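Local coordinates for haloalkane dehalogenase (Mycobacterium rhodesiae, PDB 4MJ3), which catalyses the hydrolytic removal of halogen from haloalkanes, yielding the alcohol and halide, as a member of the alpha/beta hydrolase family, at residues H53-S57 and F174-V180. Sequence-based numbering, arbitrary orientation.
Sequences HGEPS and FPAGQIV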
loop_
_atom_site.group_PDB
_atom_site.type_symbol
_atom_site.label_atom_id
_atom_site.label_comp_id
_atom_site.label_asym_id
_atom_site.label_seq_id
_atom_site.Cartn_x
_atom_site.Cartn_y
_atom_site.Cartn_z
ATOM N N HIS A 53 1.705 -1.727 0.214
ATOM C CA HIS A 53 0.932 -2.156 -0.933
ATOM C C HIS A 53 -0.537 -1.929 -0.640
ATOM O O HIS A 53 -0.935 -1.660 0.496
ATOM C CB HIS A 53 1.162 -3.642 -1.172
ATOM C CG HIS A 53 0.407 -4.512 -0.221
ATOM N ND1 HIS A 53 -0.894 -4.889 -0.440
ATOM C CD2 HIS A 53 0.733 -4.991 1.002
ATOM C CE1 HIS A 53 -1.325 -5.602 0.582
ATOM N NE2 HIS A 53 -0.357 -5.684 1.466
ATOM N N GLY A 54 -1.349 -2.045 -1.686
ATOM C CA GLY A 54 -2.782 -1.927 -1.551
ATOM C C GLY A 54 -3.538 -3.113 -2.112
ATOM O O GLY A 54 -3.113 -4.262 -2.022
ATOM N N GLU A 55 -4.682 -2.797 -2.694
ATOM C CA GLU A 55 -5.627 -3.775 -3.195
ATOM C C GLU A 55 -5.256 -4.238 -4.609
ATOM O O GLU A 55 -4.875 -3.420 -5.450
ATOM C CB GLU A 55 -7.005 -3.062 -3.222
ATOM C CG GLU A 55 -8.097 -3.732 -4.038
ATOM C CD GLU A 55 -8.750 -4.934 -3.374
ATOM O OE1 GLU A 55 -8.205 -5.440 -2.386
ATOM O OE2 GLU A 55 -9.847 -5.336 -3.849
ATOM N N PRO A 56 -5.402 -5.544 -4.916
ATOM C CA PRO A 56 -5.504 -6.733 -4.077
ATOM C C PRO A 56 -4.123 -7.394 -4.113
ATOM O O PRO A 56 -3.985 -8.558 -4.470
ATOM C CB PRO A 56 -6.487 -7.601 -4.841
ATOM C CG PRO A 56 -6.220 -7.271 -6.281
ATOM C CD PRO A 56 -5.520 -5.918 -6.342
ATOM N N SER A 57 -3.097 -6.620 -3.802
ATOM C CA SER A 57 -1.711 -7.090 -3.948
ATOM C C SER A 57 -1.148 -7.500 -2.591
ATOM O O SER A 57 -1.906 -7.783 -1.650
ATOM C CB SER A 57 -0.879 -6.004 -4.619
ATOM O OG SER A 57 -0.759 -4.864 -3.798
ATOM N N PHE A 174 -12.946 -13.844 -8.038
ATOM C CA PHE A 174 -12.068 -12.691 -7.889
ATOM C C PHE A 174 -10.639 -13.109 -8.191
ATOM O O PHE A 174 -10.066 -13.885 -7.416
ATOM C CB PHE A 174 -12.183 -12.170 -6.464
ATOM C CG PHE A 174 -11.503 -10.851 -6.227
ATOM C CD1 PHE A 174 -10.156 -10.798 -5.909
ATOM C CD2 PHE A 174 -12.218 -9.667 -6.281
ATOM C CE1 PHE A 174 -9.528 -9.582 -5.663
ATOM C CE2 PHE A 174 -11.607 -8.453 -6.012
ATOM C CZ PHE A 174 -10.263 -8.405 -5.699
ATOM N N PRO A 175 -10.059 -12.657 -9.332
ATOM C CA PRO A 175 -8.737 -13.159 -9.763
ATOM C C PRO A 175 -7.656 -12.122 -9.470
ATOM O O PRO A 175 -7.429 -11.205 -10.269
ATOM C CB PRO A 175 -8.935 -13.340 -11.273
ATOM C CG PRO A 175 -9.924 -12.259 -11.639
ATOM C CD PRO A 175 -10.623 -11.798 -10.387
ATOM N N ALA A 176 -7.065 -12.206 -8.281
ATOM C CA ALA A 176 -6.191 -11.110 -7.825
ATOM C C ALA A 176 -5.046 -10.859 -8.812
ATOM O O ALA A 176 -4.733 -9.719 -9.140
ATOM C CB ALA A 176 -5.655 -11.397 -6.425
ATOM N N GLY A 177 -4.418 -11.918 -9.286
ATOM C CA GLY A 177 -3.305 -11.795 -10.214
ATOM C C GLY A 177 -3.694 -11.149 -11.534
ATOM O O GLY A 177 -3.014 -10.247 -12.025
ATOM N N GLN A 178 -4.820 -11.569 -12.095
ATOM C CA GLN A 178 -5.286 -10.934 -13.320
ATOM C C GLN A 178 -5.723 -9.485 -13.103
ATOM O O GLN A 178 -5.662 -8.670 -14.038
ATOM C CB GLN A 178 -6.376 -11.751 -14.009
ATOM C CG GLN A 178 -5.844 -12.959 -14.766
ATOM C CD GLN A 178 -5.021 -12.606 -16.005
ATOM O OE1 GLN A 178 -4.984 -11.451 -16.449
ATOM N NE2 GLN A 178 -4.349 -13.612 -16.577
ATOM N N ILE A 179 -6.167 -9.143 -11.884
ATOM C CA ILE A 179 -6.476 -7.742 -11.572
ATOM C C ILE A 179 -5.208 -6.920 -11.611
ATOM O O ILE A 179 -5.193 -5.809 -12.152
ATOM C CB ILE A 179 -7.222 -7.609 -10.221
ATOM C CG1 ILE A 179 -8.646 -8.120 -10.365
ATOM C CG2 ILE A 179 -7.202 -6.165 -9.694
ATOM C CD1 ILE A 179 -9.319 -8.447 -9.039
ATOM N N VAL A 180 -4.123 -7.435 -11.025
ATOM C CA VAL A 180 -2.855 -6.710 -11.057
ATOM C C VAL A 180 -2.367 -6.576 -12.494
ATOM O O VAL A 180 -1.950 -5.499 -12.916
ATOM C CB VAL A 180 -1.772 -7.379 -10.170
ATOM C CG1 VAL A 180 -0.453 -6.620 -10.251
ATOM C CG2 VAL A 180 -2.229 -7.420 -8.713
#
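P56 packs its pyrrolidine ring against F174 and against three side chains in the first turn of the helix beginning at A176. Its CB lies 3.7 Å from CE1 at the edge of the F174 ring, near the ring plane; its CG is 3.7 Å from CG2 of I179 and 4.2 Å from CB of A176; its CD sits 4.3 Å from CG2 of V180. A176, I179 and V180 come together on one face because they are spaced three and four residues apart, while F174, just ahead of the N-cap residue P175, extends the apolar patch beyond the helix start. The peptide bond between E55 and P56 is cis, and the turn closes with the hydrogen bond from S57 N to G54 O (3.0 Å). H53 ND1 donates to the same G54 O at 2.8 Å. This is the His-Gly-X-Pro segment of haloalkane dehalogenases, following strand 48-52 of the alpha/beta hydrolase sheet; in relatives X lends its backbone N to the oxyanion hole. Here X is E55, whose backbone N is hydrogen-bonded to D123 OD1, in the nucleophile-elbow sequence after strand 117-121. Its carboxylate swings nearer to the opposing segment than its CA-to-CB bond suggests, bringing OE2 to 3.6 Å from CZ of F174, obliquely to the ring. Segment 174-180 belongs to the helical cap inserted after strand 140-145, so the contact joins cap to core by apolar packing, with no hydrogen bond between the two segments. W164 of helix 159-170 touches both E55 and I179, and Y196 of helix 190-197 touches S57 and V180.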